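Local coordinates for putative mandelate racemase (Bordetella bronchiseptica, PDB 3OZM), which probably catalyses a magnesium-dependent reaction on acid sugars, as a member of the mandelate racemase group of the enolase superfamily, and binds D-xylaric acid at its metal site, at residues K171-R176 with D201-L206; R33-V38 with F306-T311. All coordinates share one frame; numbering follows the deposited sequence.

Both contacts border the bound D-xylaric acid, but one lies within the barrel domain and the other between domains. Contact 2 joins strand 32-42 of the N-terminal antiparallel sheet to the start of helix 309-321, so it spans two domains. Contact 1, nested along the chain within the long loop that contact 2 closes, lies wholly in the barrel domain, where strand 169-173 runs beside strand 197-201. Their centres are 23 Å apart and their nearest atoms about 6 Å, with no direct touch; the ligand bridges that gap. Contact 1 supplies one of the magnesium ligands, D201, from the end of strand 197-201, while contact 2 holds strand 32-42 against the loop before helix 309-321, whose F306 touches the ligand.

Contact 1. Residues K171-R176 with D201-L206. With MG (magnesium ion), chain I; DXL (D-xylaric acid), chain J.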
loop_
_atom_site.group_PDB
_atom_site.type_symbol
_atom_site.label_atom_id
_atom_site.label_comp_id
_atom_site.label_asym_id
_atom_site.label_seq_id
_atom_site.Cartn_x
_atom_site.Cartn_y
_atom_site.Cartn_z
ATOM N N LYS A 171 20.329 17.712 -8.719
ATOM C CA LYS A 171 19.524 17.743 -9.941
ATOM C C LYS A 171 19.745 19.027 -10.745
ATOM O O LYS A 171 19.864 20.116 -10.169
ATOM C CB LYS A 171 18.031 17.588 -9.594
ATOM C CG LYS A 171 17.139 17.407 -10.822
ATOM C CD LYS A 171 15.778 16.754 -10.480
ATOM C CE LYS A 171 14.791 17.751 -9.828
ATOM N NZ LYS A 171 13.549 17.039 -9.363
ATOM N N LEU A 172 19.780 18.886 -12.071
ATOM C CA LEU A 172 19.984 20.004 -13.002
ATOM C C LEU A 172 18.748 20.207 -13.857
ATOM O O LEU A 172 18.242 19.257 -14.475
ATOM C CB LEU A 172 21.172 19.714 -13.930
ATOM C CG LEU A 172 21.412 20.705 -15.077
ATOM C CD1 LEU A 172 21.963 22.034 -14.523
ATOM C CD2 LEU A 172 22.358 20.112 -16.124
ATOM N N LYS A 173 18.272 21.445 -13.900
ATOM C CA LYS A 173 17.176 21.816 -14.778
ATOM C C LYS A 173 17.673 22.027 -16.208
ATOM O O LYS A 173 18.710 22.665 -16.443
ATOM C CB LYS A 173 16.476 23.080 -14.257
ATOM C CG LYS A 173 15.971 22.931 -12.848
ATOM C CD LYS A 173 14.834 21.924 -12.789
ATOM C CE LYS A 173 14.241 21.882 -11.398
ATOM N NZ LYS A 173 12.890 21.263 -11.410
ATOM N N VAL A 174 16.935 21.478 -17.165
ATOM C CA VAL A 174 17.296 21.622 -18.575
ATOM C C VAL A 174 16.073 21.899 -19.425
ATOM O O VAL A 174 14.939 21.843 -18.944
ATOM C CB VAL A 174 17.978 20.353 -19.126
ATOM C CG1 VAL A 174 19.187 19.988 -18.295
ATOM C CG2 VAL A 174 16.963 19.188 -19.190
ATOM N N GLY A 175 16.301 22.207 -20.699
ATOM C CA GLY A 175 15.205 22.282 -21.647
ATOM C C GLY A 175 15.160 23.497 -22.547
ATOM O O GLY A 175 14.596 23.441 -23.637
ATOM N N ARG A 176 15.733 24.607 -22.103
ATOM C CA ARG A 176 15.633 25.818 -22.903
ATOM C C ARG A 176 16.653 25.813 -24.032
ATOM O O ARG A 176 16.345 26.193 -25.162
ATOM C CB ARG A 176 15.773 27.075 -22.045
ATOM C CG ARG A 176 15.324 28.338 -22.782
ATOM C CD ARG A 176 15.208 29.515 -21.846
ATOM N NE ARG A 176 16.481 29.780 -21.199
ATOM C CZ ARG A 176 16.636 30.581 -20.153
ATOM N NH1 ARG A 176 15.585 31.199 -19.624
ATOM N NH2 ARG A 176 17.847 30.754 -19.634
ATOM N N ASP A 201 16.243 17.297 -15.091
ATOM C CA ASP A 201 14.808 17.575 -15.059
ATOM C C ASP A 201 14.485 18.587 -16.141
ATOM O O ASP A 201 14.931 19.736 -16.077
ATOM C CB ASP A 201 14.425 18.137 -13.686
ATOM C CG ASP A 201 12.923 18.312 -13.504
ATOM O OD1 ASP A 201 12.141 18.229 -14.488
ATOM O OD2 ASP A 201 12.534 18.559 -12.352
ATOM N N ALA A 202 13.709 18.162 -17.134
ATOM C CA ALA A 202 13.354 19.045 -18.246
ATOM C C ALA A 202 12.015 19.771 -18.077
ATOM O O ALA A 202 11.658 20.576 -18.914
ATOM C CB ALA A 202 13.372 18.244 -19.579
ATOM N N ASN A 203 11.270 19.489 -17.001
ATOM C CA ASN A 203 9.976 20.138 -16.799
ATOM C C ASN A 203 9.066 20.147 -18.040
ATOM O O ASN A 203 8.458 21.167 -18.357
ATOM C CB ASN A 203 10.185 21.573 -16.301
ATOM C CG ASN A 203 10.704 21.613 -14.884
ATOM O OD1 ASN A 203 11.908 21.734 -14.658
ATOM N ND2 ASN A 203 9.798 21.500 -13.920
ATOM N N GLN A 204 8.984 19.007 -18.725
ATOM C CA GLN A 204 8.135 18.829 -19.911
ATOM C C GLN A 204 8.499 19.694 -21.127
ATOM O O GLN A 204 7.661 19.906 -22.008
ATOM C CB GLN A 204 6.659 19.075 -19.575
ATOM C CG GLN A 204 6.139 18.367 -18.325
ATOM C CD GLN A 204 4.648 18.602 -18.122
ATOM O OE1 GLN A 204 3.843 18.303 -18.995
ATOM N NE2 GLN A 204 4.277 19.157 -16.961
ATOM N N SER A 205 9.743 20.164 -21.189
ATOM C CA SER A 205 10.125 21.190 -22.168
ATOM C C SER A 205 10.712 20.692 -23.492
ATOM O O SER A 205 11.079 21.501 -24.351
ATOM C CB SER A 205 11.111 22.177 -21.541
ATOM O OG SER A 205 12.391 21.582 -21.398
ATOM N N LEU A 206 10.822 19.379 -23.653
ATOM C CA LEU A 206 11.368 18.813 -24.896
ATOM C C LEU A 206 10.349 18.064 -25.744
ATOM O O LEU A 206 9.375 17.509 -25.220
ATOM C CB LEU A 206 12.513 17.867 -24.568
ATOM C CG LEU A 206 13.687 18.493 -23.825
ATOM C CD1 LEU A 206 14.662 17.396 -23.419
ATOM C CD2 LEU A 206 14.361 19.544 -24.703
HETATM MG MG MG I . 10.505 18.187 -11.498
HETATM O OAA DXL J . 11.215 24.350 -9.796
HETATM O OAB DXL J . 8.557 23.990 -9.310
HETATM O OAC DXL J . 10.099 20.374 -11.189
HETATM O OAD DXL J . 11.157 19.997 -7.762
HETATM O OAE DXL J . 10.978 23.290 -11.724
HETATM C CAF DXL J . 10.594 23.609 -10.575
HETATM C CAG DXL J . 9.261 23.020 -10.104
HETATM C CAH DXL J . 9.518 21.776 -9.233
HETATM C CAI DXL J . 10.536 20.834 -9.902
HETATM C CAJ DXL J . 11.023 19.702 -8.968
HETATM O OAK DXL J . 11.296 18.579 -9.455
HETATM O OAL DXL J . 8.267 21.150 -8.927
HETATM O O HOH W 1 13.404 22.779 -16.652
HETATM O O HOH W 2 9.721 18.173 -13.445
#
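With chi1 of K171 (-172°) and of D201 (-174°) both setting CG opposite the backbone N, the two side chains run out from adjacent parallel strands and meet where K171 CE comes 3.5 Å from D201 OD2. K173 bends at chi2 (-68°) and lies alongside D201, pointing the same way. Its NZ makes a salt bridge to D201 OD2, although the exact place of that nitrogen is doubtful because it sits too close to the ligand. The strands are tied by D201 N to L172 O (2.9 Å) and V174 N to D201 O.

D201 OD2 binds magnesium at 2.2 Å, with E227 and E254 also in the coordination shell. Its OD1 accepts from N203 N (2.9 Å), an Asx turn that braces the carboxylate, while N203 ND2 donates to the ligand hydroxyl OAC at 3.0 Å. Farther along, S205 OG and S205 N both donate to A202 O within a type I' turn.

K171-L172-K173 fits the K-x-K motif of this family. K171 NZ donates to ligand carboxylate oxygen OAK (2.7 Å). Magnesium and the N-H of K171 thus meet on one oxygen, which probably draws charge from that carboxylate, consistent with enolate stabilisation in this superfamily.

Contact 2. Residues R33-V38 with F306-T311; sequences RQMILV and FNDIIT. With DXL (D-xylaric acid), chain J.
The polar link between R33-V38 and F306-T311 is made by N307, whose ND2 donates to Q34 O at 3.1 Å. The donor lies in the carbonyl plane of Q34, though the acceptor is tilted from the amide plane of N307. The same ND2 gives a second bond to D308 OD2 (2.7 Å), nearly in the amide plane, and this pair of bonds fixes the rotation of the amide. D308 OD2 also accepts from S51 OG.

Water extends the polar group. One molecule accepts from R33 NE (3.0 Å) and lies beside both Q34 O and N307 O; another donates to N307 OD1. The R33 chain bends at chi2 and chi3, and its guanidinium forms a salt bridge with D331 through NH1 and comes obliquely to the F306 ring, R33 NH2 lying 3.2 Å from F306 CE2 with the two planes 10° apart. F306 CB in turn reaches D-xylaric acid OAD.

This is the interface of the enolase superfamily's two domains: strand 32-42 belongs to the N-terminal capping domain, and helix 309-321 follows strand 300-301 of the barrel. D308 is the N-cap of that helix, its OD1 accepting from T311 N (2.9 Å) and, weakly, from I310 N. Chi1 of 59° places the carboxylate between the backbone N and the carbonyl carbon, where OD1 can meet these amides.

Van der Waals contacts lie farther along the strand. M35, with CG likewise between its N and carbonyl carbon (chi1 71°), crosses D308 at about a right angle and sets its methyl CE 3.6 Å from D308 OD2. L337 of helix 336-339 touches both of these side chains. The apolar pairs gather on I310: L37 CD1 presses on I310 CD1 at 3.2 Å, tighter than usual van der Waals contact, while M35 CE meets that same methyl at 4.2 Å.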
loop_
_atom_site.group_PDB
_atom_site.type_symbol
_atom_site.label_atom_id
_atom_site.label_comp_id
_atom_site.label_asym_id
_atom_site.label_seq_id
_atom_site.Cartn_x
_atom_site.Cartn_y
_atom_site.Cartn_z
ATOM N N ARG A 33 7.584 32.263 -2.754
ATOM C CA ARG A 33 7.311 30.897 -2.318
ATOM C C ARG A 33 6.056 30.903 -1.455
ATOM O O ARG A 33 5.993 31.565 -0.408
ATOM C CB ARG A 33 8.503 30.266 -1.594
ATOM C CG ARG A 33 9.775 30.173 -2.437
ATOM C CD ARG A 33 9.532 29.486 -3.800
ATOM N NE ARG A 33 9.123 28.084 -3.667
ATOM C CZ ARG A 33 9.955 27.043 -3.553
ATOM N NH1 ARG A 33 11.273 27.210 -3.553
ATOM N NH2 ARG A 33 9.463 25.817 -3.433
ATOM N N GLN A 34 5.047 30.179 -1.920
ATOM C CA GLN A 34 3.727 30.216 -1.313
ATOM C C GLN A 34 3.243 28.834 -0.913
ATOM O O GLN A 34 3.788 27.816 -1.353
ATOM C CB GLN A 34 2.736 30.845 -2.294
ATOM C CG GLN A 34 3.179 32.231 -2.775
ATOM C CD GLN A 34 2.119 32.952 -3.600
ATOM O OE1 GLN A 34 1.230 32.331 -4.194
ATOM N NE2 GLN A 34 2.211 34.280 -3.635
ATOM N N MET A 35 2.197 28.811 -0.095
ATOM C CA MET A 35 1.560 27.561 0.307
ATOM C C MET A 35 0.201 27.836 0.918
ATOM O O MET A 35 -0.112 28.972 1.318
ATOM C CB MET A 35 2.415 26.794 1.334
ATOM C CG MET A 35 2.452 27.448 2.718
ATOM S SD MET A 35 3.475 26.509 3.876
ATOM C CE MET A 35 2.471 25.016 4.039
ATOM N N ILE A 36 -0.601 26.781 0.992
ATOM C CA ILE A 36 -1.750 26.744 1.873
ATOM C C ILE A 36 -1.349 25.868 3.058
ATOM O O ILE A 36 -0.894 24.722 2.880
ATOM C CB ILE A 36 -2.969 26.098 1.207
ATOM C CG1 ILE A 36 -3.544 26.988 0.101
ATOM C CG2 ILE A 36 -4.029 25.776 2.257
ATOM C CD1 ILE A 36 -4.206 28.290 0.620
ATOM N N LEU A 37 -1.492 26.406 4.266
ATOM C CA LEU A 37 -1.381 25.581 5.463
ATOM C C LEU A 37 -2.785 25.126 5.845
ATOM O O LEU A 37 -3.611 25.927 6.281
ATOM C CB LEU A 37 -0.726 26.366 6.606
ATOM C CG LEU A 37 -0.467 25.614 7.911
ATOM C CD1 LEU A 37 0.435 24.413 7.729
ATOM C CD2 LEU A 37 0.131 26.565 8.956
ATOM N N VAL A 38 -3.061 23.842 5.641
ATOM C CA VAL A 38 -4.341 23.251 6.007
ATOM C C VAL A 38 -4.330 23.009 7.506
ATOM O O VAL A 38 -3.316 22.591 8.065
ATOM C CB VAL A 38 -4.560 21.895 5.309
ATOM C CG1 VAL A 38 -5.914 21.294 5.688
ATOM C CG2 VAL A 38 -4.468 22.064 3.797
ATOM N N PHE A 306 8.806 19.084 -3.636
ATOM C CA PHE A 306 9.197 20.495 -3.710
ATOM C C PHE A 306 8.046 21.500 -3.504
ATOM O O PHE A 306 7.198 21.676 -4.378
ATOM C CB PHE A 306 9.854 20.697 -5.089
ATOM C CG PHE A 306 10.718 21.932 -5.235
ATOM C CD1 PHE A 306 12.103 21.855 -5.094
ATOM C CD2 PHE A 306 10.159 23.145 -5.612
ATOM C CE1 PHE A 306 12.911 22.972 -5.285
ATOM C CE2 PHE A 306 10.964 24.276 -5.808
ATOM C CZ PHE A 306 12.336 24.189 -5.645
ATOM N N ASN A 307 8.016 22.136 -2.335
ATOM C CA ASN A 307 7.185 23.325 -2.117
ATOM C C ASN A 307 7.434 23.947 -0.754
ATOM O O ASN A 307 7.717 25.137 -0.648
ATOM C CB ASN A 307 5.686 23.050 -2.258
ATOM C CG ASN A 307 4.881 24.344 -2.371
ATOM O OD1 ASN A 307 4.898 24.996 -3.403
ATOM N ND2 ASN A 307 4.206 24.732 -1.294
ATOM N N ASP A 308 7.313 23.139 0.289
ATOM C CA ASP A 308 7.447 23.647 1.645
ATOM C C ASP A 308 7.867 22.525 2.593
ATOM O O ASP A 308 7.965 21.369 2.187
ATOM C CB ASP A 308 6.137 24.312 2.078
ATOM C CG ASP A 308 4.945 23.358 2.028
ATOM O OD1 ASP A 308 4.925 22.426 2.853
ATOM O OD2 ASP A 308 4.037 23.553 1.172
ATOM N N ILE A 309 8.133 22.860 3.855
ATOM C CA ILE A 309 8.659 21.869 4.784
ATOM C C ILE A 309 7.629 20.798 5.135
ATOM O O ILE A 309 8.001 19.691 5.509
ATOM C CB ILE A 309 9.227 22.505 6.077
ATOM C CG1 ILE A 309 10.118 21.506 6.825
ATOM C CG2 ILE A 309 8.104 22.992 6.983
ATOM C CD1 ILE A 309 11.343 21.069 6.049
ATOM N N ILE A 310 6.345 21.126 5.014
ATOM C CA ILE A 310 5.306 20.120 5.224
ATOM C C ILE A 310 5.255 19.085 4.092
ATOM O O ILE A 310 5.170 17.883 4.351
ATOM C CB ILE A 310 3.932 20.758 5.436
ATOM C CG1 ILE A 310 3.949 21.589 6.725
ATOM C CG2 ILE A 310 2.837 19.683 5.497
ATOM C CD1 ILE A 310 2.623 22.157 7.090
ATOM N N THR A 311 5.319 19.535 2.847
ATOM C CA THR A 311 5.334 18.581 1.741
ATOM C C THR A 311 6.579 17.700 1.819
ATOM O O THR A 311 6.521 16.499 1.545
ATOM C CB THR A 311 5.185 19.253 0.344
ATOM O OG1 THR A 311 6.321 20.084 0.055
ATOM C CG2 THR A 311 3.927 20.097 0.295
HETATM O OAA DXL J . 11.215 24.350 -9.796
HETATM O OAB DXL J . 8.557 23.990 -9.310
HETATM O OAC DXL J . 10.099 20.374 -11.189
HETATM O OAD DXL J . 11.157 19.997 -7.762
HETATM O OAE DXL J . 10.978 23.290 -11.724
HETATM C CAF DXL J . 10.594 23.609 -10.575
HETATM C CAG DXL J . 9.261 23.020 -10.104
HETATM C CAH DXL J . 9.518 21.776 -9.233
HETATM C CAI DXL J . 10.536 20.834 -9.902
HETATM C CAJ DXL J . 11.023 19.702 -8.968
HETATM O OAK DXL J . 11.296 18.579 -9.455
HETATM O OAL DXL J . 8.267 21.150 -8.927
HETATM O O HOH W 3 6.669 27.333 -2.128
HETATM O O HOH W 4 6.972 25.441 -5.157
#